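Local coordinates for hydrolase, haloacid dehalogenase-like family (Chlorobaculum tepidum, PDB 2HCF), which binds magnesium and probably acts as a hydrolase of the haloacid dehalogenase superfamily, with a Rossmann-like core and a helical cap, at residues A52-Y55 with E56-N60; I92-L95 with E96-E100; E85-R88 with R89-T93; R99-L102 with D103-S107. One frame throughout, in Å; residues are numbered along the deposited sequence.

Contact 1 (A52-Y55 with E56-N60); sequences AIIY and EVLSN
The carbonyl oxygen of Y55 draws in two groups of S59, one turn further along the helix. The backbone N of S59 donates to Y55 O at 2.8 Å, and the S59 hydroxyl OG lies just as near, 2.8 Å from the same Y55 O. With chi1 at 70°, OG is turned back over the preceding turn, where E56 O is also within its reach, so its single proton may go to either carbonyl. Earlier in the helix the bonds come from the backbone alone: E56 N to A52 O, a nearly straight one from V57 N to I53 O at 3.0 Å, and a weak one from L58 N to I54 O.

The side chains sort themselves to different flanks. V57 sets both methyls against a single oxygen, CG1 and CG2 each 3.4 Å from I53 O. I54 and L58 run alongside each other and point the same way, the I54 methyl CG2 reaching L58 CD1 at 3.9 Å; CG2 stands anti to the I54 backbone N, which aims this branch along the helix at the next turn. Both leucine and isoleucine then lean on helix 65-86, I54 against F72 and L58 against I68, and the Y55 ring joins them there in a cation-pi contact with R65. V57 instead meets L30 of helix 21-34.

Here is a short amphipathic helix whose i to i+4 pairs make its buried side, as in the all-helical cap domain that many haloacid dehalogenase relatives carry over the core.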
loop_
_atom_site.group_PDB
_atom_site.type_symbol
_atom_site.label_atom_id
_atom_site.label_comp_id
_atom_site.label_asym_id
_atom_site.label_seq_id
_atom_site.Cartn_x
_atom_site.Cartn_y
_atom_site.Cartn_z
ATOM N N ALA A 52 -0.143 -11.727 5.200
ATOM C CA ALA A 52 -1.325 -12.117 5.947
ATOM C C ALA A 52 -2.338 -12.813 5.005
ATOM O O ALA A 52 -3.048 -13.741 5.407
ATOM C CB ALA A 52 -1.935 -10.901 6.589
ATOM N N ILE A 53 -2.369 -12.391 3.750
ATOM C CA ILE A 53 -3.231 -13.022 2.758
ATOM C C ILE A 53 -2.787 -14.473 2.534
ATOM O O ILE A 53 -3.625 -15.351 2.448
ATOM C CB ILE A 53 -3.206 -12.253 1.413
ATOM C CG1 ILE A 53 -3.841 -10.862 1.590
ATOM C CG2 ILE A 53 -3.968 -13.049 0.350
ATOM C CD1 ILE A 53 -3.596 -9.928 0.371
ATOM N N ILE A 54 -1.473 -14.708 2.467
ATOM C CA ILE A 54 -0.924 -16.055 2.278
ATOM C C ILE A 54 -1.322 -16.932 3.429
ATOM O O ILE A 54 -1.799 -18.034 3.204
ATOM C CB ILE A 54 0.602 -16.034 2.069
ATOM C CG1 ILE A 54 0.903 -15.350 0.730
ATOM C CG2 ILE A 54 1.205 -17.445 2.145
ATOM C CD1 ILE A 54 2.394 -15.072 0.444
ATOM N N TYR A 55 -1.162 -16.442 4.658
ATOM C CA TYR A 55 -1.558 -17.230 5.838
ATOM C C TYR A 55 -3.054 -17.511 5.864
ATOM O O TYR A 55 -3.458 -18.626 6.203
ATOM C CB TYR A 55 -1.086 -16.581 7.169
ATOM C CG TYR A 55 0.376 -16.874 7.514
ATOM C CD1 TYR A 55 0.741 -18.021 8.216
ATOM C CD2 TYR A 55 1.392 -16.007 7.127
ATOM C CE1 TYR A 55 2.076 -18.292 8.509
ATOM C CE2 TYR A 55 2.719 -16.258 7.427
ATOM C CZ TYR A 55 3.059 -17.413 8.104
ATOM O OH TYR A 55 4.392 -17.642 8.375
ATOM N N GLU A 56 -3.868 -16.530 5.503
ATOM C CA GLU A 56 -5.312 -16.678 5.561
ATOM C C GLU A 56 -5.806 -17.722 4.571
ATOM O O GLU A 56 -6.420 -18.681 4.969
ATOM C CB GLU A 56 -6.049 -15.345 5.376
ATOM C CG GLU A 56 -7.579 -15.516 5.526
ATOM C CD GLU A 56 -8.347 -14.207 5.727
ATOM O OE1 GLU A 56 -7.725 -13.118 5.826
ATOM O OE2 GLU A 56 -9.595 -14.282 5.794
ATOM N N VAL A 57 -5.491 -17.576 3.300
ATOM C CA VAL A 57 -6.047 -18.492 2.291
ATOM C C VAL A 57 -5.591 -19.952 2.460
ATOM O O VAL A 57 -6.344 -20.887 2.132
ATOM C CB VAL A 57 -5.780 -17.984 0.862
ATOM C CG1 VAL A 57 -6.289 -16.546 0.715
ATOM C CG2 VAL A 57 -4.321 -18.075 0.520
ATOM N N LEU A 58 -4.365 -20.142 2.965
ATOM C CA LEU A 58 -3.834 -21.460 3.272
ATOM C C LEU A 58 -4.393 -22.010 4.562
ATOM O O LEU A 58 -4.747 -23.195 4.646
ATOM C CB LEU A 58 -2.304 -21.450 3.320
ATOM C CG LEU A 58 -1.656 -21.141 1.953
ATOM C CD1 LEU A 58 -0.142 -21.076 2.075
ATOM C CD2 LEU A 58 -2.067 -22.161 0.915
ATOM N N SER A 59 -4.486 -21.183 5.591
ATOM C CA SER A 59 -5.031 -21.685 6.833
ATOM C C SER A 59 -6.529 -22.091 6.670
ATOM O O SER A 59 -7.002 -23.010 7.348
ATOM C CB SER A 59 -4.809 -20.676 7.956
ATOM O OG SER A 59 -5.626 -19.551 7.752
ATOM N N ASN A 60 -7.243 -21.425 5.748
ATOM C CA ASN A 60 -8.633 -21.764 5.388
ATOM C C ASN A 60 -8.797 -23.203 4.898
ATOM O O ASN A 60 -9.847 -23.815 5.125
ATOM C CB ASN A 60 -9.175 -20.808 4.303
ATOM C CG ASN A 60 -9.581 -19.443 4.842
ATOM O OD1 ASN A 60 -9.757 -19.263 6.046
ATOM N ND2 ASN A 60 -9.773 -18.476 3.929
#

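Contact 2 (I92-L95 with E96-E100); sequences ITLL and EGVRE
L94 lays its CD2 methyl over one face of the R99 guanidinium, 3.8 Å from R99 NH2, the two side chains crossing at about a right angle. The arginine runs straight out from the helix and then bends at chi3 (-49°), which carries its planar end round to the leucine. Its N-H groups point elsewhere, NH2 to the carbonyl oxygen of P131 and NH1, weakly, to that of G132, so the aliphatic contact and the polar ones use different parts of the same group. L94 also meets the start of the helix, its CG standing 4.2 Å from V98 CG1.

The next residue, L95, opens a type II beta turn that ends at V98. A weak hydrogen bond closes it, V98 N to L95 O at 3.4 Å, and the V98 methyl CG2 sits at the same distance, 3.4 Å, from L95 O. That methyl touches the leucine's side chain too, with L95 CB 4.0 Å from V98 CG2. G97 occupies the third position of the turn with a positive phi of 81°, as a type II turn requires, and is at once the N-cap of the helix.

The turn thus takes the chain from strand to helix across three residues, L95, E96 and G97. Strand 92-94 behind it pairs antiparallel with strand 16-18, L94 also rests on I133, E96 reaches out to N217 and A219, and helix 98-106 sets off directly from the glycine.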
loop_
_atom_site.group_PDB
_atom_site.type_symbol
_atom_site.label_atom_id
_atom_site.label_comp_id
_atom_site.label_asym_id
_atom_site.label_seq_id
_atom_site.Cartn_x
_atom_site.Cartn_y
_atom_site.Cartn_z
ATOM N N ILE A 92 -2.447 -2.381 -15.569
ATOM C CA ILE A 92 -2.419 -1.340 -14.531
ATOM C C ILE A 92 -3.251 -0.148 -15.001
ATOM O O ILE A 92 -3.116 0.333 -16.129
ATOM C CB ILE A 92 -0.934 -0.854 -14.186
ATOM C CG1 ILE A 92 0.003 -2.033 -13.886
ATOM C CG2 ILE A 92 -0.917 0.127 -13.018
ATOM C CD1 ILE A 92 -0.380 -2.907 -12.691
ATOM N N THR A 93 -4.105 0.335 -14.128
ATOM C CA THR A 93 -4.890 1.520 -14.366
ATOM C C THR A 93 -4.477 2.553 -13.325
ATOM O O THR A 93 -4.680 2.339 -12.153
ATOM C CB THR A 93 -6.372 1.175 -14.156
ATOM O OG1 THR A 93 -6.766 0.260 -15.181
ATOM C CG2 THR A 93 -7.263 2.413 -14.184
ATOM N N LEU A 94 -3.871 3.649 -13.770
ATOM C CA LEU A 94 -3.579 4.774 -12.887
ATOM C C LEU A 94 -4.890 5.513 -12.522
ATOM O O LEU A 94 -5.710 5.789 -13.387
ATOM C CB LEU A 94 -2.563 5.688 -13.592
ATOM C CG LEU A 94 -1.565 6.437 -12.704
ATOM C CD1 LEU A 94 -0.548 5.477 -12.135
ATOM C CD2 LEU A 94 -0.866 7.534 -13.451
ATOM N N LEU A 95 -5.120 5.794 -11.238
ATOM C CA LEU A 95 -6.361 6.434 -10.818
ATOM C C LEU A 95 -6.365 7.928 -11.119
ATOM O O LEU A 95 -5.323 8.487 -11.510
ATOM C CB LEU A 95 -6.602 6.128 -9.353
ATOM C CG LEU A 95 -6.761 4.632 -9.133
ATOM C CD1 LEU A 95 -7.100 4.336 -7.669
ATOM C CD2 LEU A 95 -7.852 4.049 -10.039
ATOM N N GLU A 96 -7.526 8.574 -10.957
ATOM C CA GLU A 96 -7.716 9.946 -11.452
ATOM C C GLU A 96 -6.811 10.923 -10.714
ATOM O O GLU A 96 -6.800 10.938 -9.489
ATOM C CB GLU A 96 -9.191 10.396 -11.324
ATOM C CG GLU A 96 -9.415 11.813 -11.886
ATOM C CD GLU A 96 -10.883 12.215 -11.988
ATOM O OE1 GLU A 96 -11.739 11.567 -11.354
ATOM O OE2 GLU A 96 -11.162 13.207 -12.704
ATOM N N GLY A 97 -6.010 11.688 -11.441
ATOM C CA GLY A 97 -5.223 12.780 -10.832
ATOM C C GLY A 97 -3.917 12.401 -10.145
ATOM O O GLY A 97 -3.212 13.258 -9.602
ATOM N N VAL A 98 -3.578 11.117 -10.180
ATOM C CA VAL A 98 -2.444 10.599 -9.411
ATOM C C VAL A 98 -1.089 11.167 -9.872
ATOM O O VAL A 98 -0.298 11.622 -9.051
ATOM C CB VAL A 98 -2.446 9.068 -9.451
ATOM C CG1 VAL A 98 -1.068 8.480 -9.044
ATOM C CG2 VAL A 98 -3.578 8.556 -8.598
ATOM N N ARG A 99 -0.827 11.162 -11.181
ATOM C CA ARG A 99 0.481 11.633 -11.656
ATOM C C ARG A 99 0.652 13.131 -11.351
ATOM O O ARG A 99 1.699 13.564 -10.898
ATOM C CB ARG A 99 0.710 11.340 -13.140
ATOM C CG ARG A 99 2.198 11.541 -13.555
ATOM C CD ARG A 99 2.484 11.390 -15.039
ATOM N NE ARG A 99 1.904 10.173 -15.611
ATOM C CZ ARG A 99 2.481 8.968 -15.605
ATOM N NH1 ARG A 99 3.695 8.768 -15.077
ATOM N NH2 ARG A 99 1.836 7.948 -16.145
ATOM N N GLU A 100 -0.423 13.894 -11.569
ATOM C CA GLU A 100 -0.468 15.323 -11.283
ATOM C C GLU A 100 -0.180 15.601 -9.804
ATOM O O GLU A 100 0.564 16.514 -9.481
ATOM C CB GLU A 100 -1.837 15.900 -11.654
ATOM C CG GLU A 100 -2.191 15.828 -13.152
ATOM C CD GLU A 100 -2.686 14.448 -13.636
ATOM O OE1 GLU A 100 -2.858 13.490 -12.827
ATOM O OE2 GLU A 100 -2.892 14.322 -14.864
#

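Contact 3 (E85-R88 with R89-T93); sequences ERAR and REDIT
D91 and R88 hold each other by two bonds, one from the R88 amide to the D91 carboxylate and one between backbone atoms, that form the tight centre of this turn. The R88 amide N donates to D91 OD2 at 2.9 Å, meeting the oxygen on its anti side and 32° out of the carboxylate plane, while D91 N returns a bond to R88 O at 2.8 Å from above the carbonyl plane. The aspartate reaches its partner because chi1 of -64° swings CG beside its own backbone N. OD2 has further company: it lies 3.5 Å from A87 CA, and a water donating to it donates also to R86 O, at 2.8 Å from that carbonyl, so the last helical residue is tied in through solvent. With an alanine here in place of D91, the R88 N-H is likely to lose its acceptor and the water one of its two partners, letting the bend shift.

The outer side is more exposed. R88 bends at chi2 (-70°) and folds back along its own segment, which holds it in place of residues 89-93: NH1 donates to E85 O at 2.7 Å and to A87 O at 3.3 Å, a positive group that probably suits the negative end of the helix. Looser are E90, merely resting OE1 against R88 CB at 3.5 Å, and R89, whose NH1 makes a weak, edge-on bond to I92 O.

Such a segment, helix end passing through one 3-10 turn into strand, returns the chain from helix 65-86 to strand 92-94, consistent with the exit of a helical cap inserted into a haloacid dehalogenase core.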
loop_
_atom_site.group_PDB
_atom_site.type_symbol
_atom_site.label_atom_id
_atom_site.label_comp_id
_atom_site.label_asym_id
_atom_site.label_seq_id
_atom_site.Cartn_x
_atom_site.Cartn_y
_atom_site.Cartn_z
ATOM N N GLU A 85 6.878 -11.479 -14.343
ATOM C CA GLU A 85 6.869 -12.160 -15.619
ATOM C C GLU A 85 5.598 -11.873 -16.410
ATOM O O GLU A 85 5.648 -11.674 -17.607
ATOM C CB GLU A 85 6.957 -13.667 -15.378
ATOM C CG GLU A 85 7.367 -14.463 -16.582
ATOM C CD GLU A 85 6.947 -15.930 -16.493
ATOM O OE1 GLU A 85 7.104 -16.565 -15.409
ATOM O OE2 GLU A 85 6.458 -16.447 -17.532
ATOM N N ARG A 86 4.450 -11.887 -15.748
ATOM C CA ARG A 86 3.178 -11.862 -16.471
ATOM C C ARG A 86 2.556 -10.475 -16.618
ATOM O O ARG A 86 1.876 -10.218 -17.601
ATOM C CB ARG A 86 2.153 -12.765 -15.791
ATOM C CG ARG A 86 2.506 -14.221 -15.766
ATOM C CD ARG A 86 1.372 -14.953 -15.103
ATOM N NE ARG A 86 1.638 -16.372 -14.921
ATOM C CZ ARG A 86 0.856 -17.192 -14.218
ATOM N NH1 ARG A 86 -0.235 -16.742 -13.615
ATOM N NH2 ARG A 86 1.185 -18.473 -14.121
ATOM N N ALA A 87 2.713 -9.619 -15.611
ATOM C CA ALA A 87 2.082 -8.303 -15.628
ATOM C C ALA A 87 2.570 -7.451 -16.812
ATOM O O ALA A 87 3.746 -7.472 -17.145
ATOM C CB ALA A 87 2.341 -7.587 -14.331
ATOM N N ARG A 88 1.656 -6.720 -17.445
ATOM C CA ARG A 88 1.976 -5.768 -18.505
ATOM C C ARG A 88 1.328 -4.430 -18.168
ATOM O O ARG A 88 0.423 -4.357 -17.327
ATOM C CB ARG A 88 1.433 -6.235 -19.863
ATOM C CG ARG A 88 1.897 -7.628 -20.349
ATOM C CD ARG A 88 3.374 -7.649 -20.731
ATOM N NE ARG A 88 3.809 -8.960 -21.244
ATOM C CZ ARG A 88 4.525 -9.874 -20.571
ATOM N NH1 ARG A 88 4.913 -9.666 -19.315
ATOM N NH2 ARG A 88 4.852 -11.025 -21.165
ATOM N N ARG A 89 1.772 -3.374 -18.853
ATOM C CA ARG A 89 1.257 -2.017 -18.622
ATOM C C ARG A 89 -0.260 -1.994 -18.685
ATOM O O ARG A 89 -0.915 -1.344 -17.895
ATOM C CB ARG A 89 1.824 -1.067 -19.679
ATOM C CG ARG A 89 1.240 0.344 -19.638
ATOM C CD ARG A 89 1.465 1.019 -18.288
ATOM N NE ARG A 89 0.871 2.355 -18.218
ATOM C CZ ARG A 89 -0.339 2.634 -17.729
ATOM N NH1 ARG A 89 -1.132 1.682 -17.263
ATOM N NH2 ARG A 89 -0.776 3.886 -17.728
ATOM N N GLU A 90 -0.810 -2.773 -19.607
ATOM C CA GLU A 90 -2.262 -2.832 -19.816
ATOM C C GLU A 90 -3.047 -3.433 -18.651
ATOM O O GLU A 90 -4.286 -3.329 -18.608
ATOM C CB GLU A 90 -2.558 -3.621 -21.082
ATOM C CG GLU A 90 -2.098 -2.910 -22.365
ATOM C CD GLU A 90 -0.583 -2.970 -22.637
ATOM O OE1 GLU A 90 0.117 -3.845 -22.079
ATOM O OE2 GLU A 90 -0.087 -2.115 -23.420
ATOM N N ASP A 91 -2.343 -4.085 -17.734
ATOM C CA ASP A 91 -2.939 -4.608 -16.502
ATOM C C ASP A 91 -3.099 -3.541 -15.411
ATOM O O ASP A 91 -3.812 -3.771 -14.447
ATOM C CB ASP A 91 -2.100 -5.780 -15.960
ATOM C CG ASP A 91 -2.083 -6.978 -16.904
ATOM O OD1 ASP A 91 -3.142 -7.291 -17.495
ATOM O OD2 ASP A 91 -1.022 -7.623 -17.047
ATOM N N ILE A 92 -2.447 -2.381 -15.569
ATOM C CA ILE A 92 -2.419 -1.340 -14.531
ATOM C C ILE A 92 -3.251 -0.148 -15.001
ATOM O O ILE A 92 -3.116 0.333 -16.129
ATOM C CB ILE A 92 -0.934 -0.854 -14.186
ATOM C CG1 ILE A 92 0.003 -2.033 -13.886
ATOM C CG2 ILE A 92 -0.917 0.127 -13.018
ATOM C CD1 ILE A 92 -0.380 -2.907 -12.691
ATOM N N THR A 93 -4.105 0.335 -14.128
ATOM C CA THR A 93 -4.890 1.520 -14.366
ATOM C C THR A 93 -4.477 2.553 -13.325
ATOM O O THR A 93 -4.680 2.339 -12.153
ATOM C CB THR A 93 -6.372 1.175 -14.156
ATOM O OG1 THR A 93 -6.766 0.260 -15.181
ATOM C CG2 THR A 93 -7.263 2.413 -14.184
HETATM O O HOH W 1 -0.853 -9.983 -17.932
#

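Contact 4 (R99-L102 with D103-S107); sequences RELL and DALSS
The peptide plane at L102 is approached on both faces by one residue of the next turn: S106 N comes from one side and S106 OG from the other, each donating to L102 O at 2.9 Å. A second flat group, the D103 carboxylate, turns a face to the R99 carbonyl oxygen, with R99 O 3.4 Å from D103 CG almost straight above the plane. Both belong to helix 98-106, an amphipathic helix packed against the parallel sheet of the Rossmann-like haloacid dehalogenase core.

R99 O is bonded by D103 N at 2.9 Å, so this oxygen takes the N-H of D103 almost head-on while lying against the face of the same residue's carboxylate. The R99 guanidinium takes no part, its NH2 being bonded to P131 O. A104 adds a small side chain, its CB 3.5 Å from E100 O.

On the buried flank L101 and L105 run side by side in the same direction. L101 CG is anti to its own N (chi1 177°), whereas L105 CG leans beside its N (chi1 -70°), and this difference brings the leucine ends together. F9 of strand 5-9 touches both of them and L102 as well, while V224 and L225 of helix 221-229 close on L101 and L105 respectively. The leucine pair itself meets branch to methyl, L105 CD1 lying 4.0 Å from L101 CG.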
loop_
_atom_site.group_PDB
_atom_site.type_symbol
_atom_site.label_atom_id
_atom_site.label_comp_id
_atom_site.label_asym_id
_atom_site.label_seq_id
_atom_site.Cartn_x
_atom_site.Cartn_y
_atom_site.Cartn_z
ATOM N N ARG A 99 -0.827 11.162 -11.181
ATOM C CA ARG A 99 0.481 11.633 -11.656
ATOM C C ARG A 99 0.652 13.131 -11.351
ATOM O O ARG A 99 1.699 13.564 -10.898
ATOM C CB ARG A 99 0.710 11.340 -13.140
ATOM C CG ARG A 99 2.198 11.541 -13.555
ATOM C CD ARG A 99 2.484 11.390 -15.039
ATOM N NE ARG A 99 1.904 10.173 -15.611
ATOM C CZ ARG A 99 2.481 8.968 -15.605
ATOM N NH1 ARG A 99 3.695 8.768 -15.077
ATOM N NH2 ARG A 99 1.836 7.948 -16.145
ATOM N N GLU A 100 -0.423 13.894 -11.569
ATOM C CA GLU A 100 -0.468 15.323 -11.283
ATOM C C GLU A 100 -0.180 15.601 -9.804
ATOM O O GLU A 100 0.564 16.514 -9.481
ATOM C CB GLU A 100 -1.837 15.900 -11.654
ATOM C CG GLU A 100 -2.191 15.828 -13.152
ATOM C CD GLU A 100 -2.686 14.448 -13.636
ATOM O OE1 GLU A 100 -2.858 13.490 -12.827
ATOM O OE2 GLU A 100 -2.892 14.322 -14.864
ATOM N N LEU A 101 -0.739 14.777 -8.932
ATOM C CA LEU A 101 -0.597 14.975 -7.498
ATOM C C LEU A 101 0.837 14.664 -7.052
ATOM O O LEU A 101 1.426 15.375 -6.236
ATOM C CB LEU A 101 -1.581 14.072 -6.741
ATOM C CG LEU A 101 -1.522 14.111 -5.210
ATOM C CD1 LEU A 101 -1.735 15.523 -4.677
ATOM C CD2 LEU A 101 -2.525 13.142 -4.580
ATOM N N LEU A 102 1.390 13.578 -7.578
ATOM C CA LEU A 102 2.732 13.160 -7.226
ATOM C C LEU A 102 3.761 14.168 -7.749
ATOM O O LEU A 102 4.703 14.480 -7.050
ATOM C CB LEU A 102 3.000 11.747 -7.742
ATOM C CG LEU A 102 2.226 10.616 -7.043
ATOM C CD1 LEU A 102 2.584 9.262 -7.584
ATOM C CD2 LEU A 102 2.431 10.615 -5.548
ATOM N N ASP A 103 3.568 14.702 -8.952
ATOM C CA ASP A 103 4.410 15.796 -9.437
ATOM C C ASP A 103 4.386 17.018 -8.519
ATOM O O ASP A 103 5.426 17.617 -8.278
ATOM C CB ASP A 103 3.934 16.278 -10.796
ATOM C CG ASP A 103 4.343 15.379 -11.902
ATOM O OD1 ASP A 103 5.192 14.494 -11.645
ATOM O OD2 ASP A 103 3.824 15.560 -13.038
ATOM N N ALA A 104 3.189 17.405 -8.083
ATOM C CA ALA A 104 2.994 18.563 -7.217
ATOM C C ALA A 104 3.703 18.390 -5.876
ATOM O O ALA A 104 4.264 19.343 -5.346
ATOM C CB ALA A 104 1.503 18.820 -6.995
ATOM N N LEU A 105 3.665 17.175 -5.320
ATOM C CA LEU A 105 4.304 16.883 -4.050
ATOM C C LEU A 105 5.812 16.746 -4.140
ATOM O O LEU A 105 6.548 17.241 -3.276
ATOM C CB LEU A 105 3.718 15.598 -3.453
ATOM C CG LEU A 105 2.288 15.760 -2.970
ATOM C CD1 LEU A 105 1.666 14.396 -2.781
ATOM C CD2 LEU A 105 2.211 16.590 -1.662
ATOM N N SER A 106 6.279 16.079 -5.185
ATOM C CA SER A 106 7.674 15.701 -5.266
ATOM C C SER A 106 8.569 16.890 -5.615
ATOM O O SER A 106 9.753 16.870 -5.326
ATOM C CB SER A 106 7.859 14.581 -6.282
ATOM O OG SER A 106 7.483 15.027 -7.566
ATOM N N SER A 107 7.987 17.913 -6.230
ATOM C CA SER A 107 8.688 19.144 -6.548
ATOM C C SER A 107 8.934 20.052 -5.323
ATOM O O SER A 107 9.729 20.999 -5.400
ATOM C CB SER A 107 7.881 19.915 -7.579
ATOM O OG SER A 107 6.735 20.471 -6.972
#

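Along the chain the order is contact 1, contact 3, contact 2, contact 4. Contact 1 lies on helix 50-59 among the cap helices; contact 3 follows where helix 65-86 ends, their centres about 25 Å apart. Contacts 3 and 2 share I92 and T93 on strand 92-94, with centres about 15 Å apart, and contacts 2 and 4 share R99 and E100 on helix 98-106, centres about 11 Å apart. Contacts 1 and 4 stand on opposite sides of the chain's centre, about 36 Å between centres. The last three thus trace one continuous path from cap to core, and the magnesium held by D10, D12 and D178 lies about 8 Å from the side chain of L95.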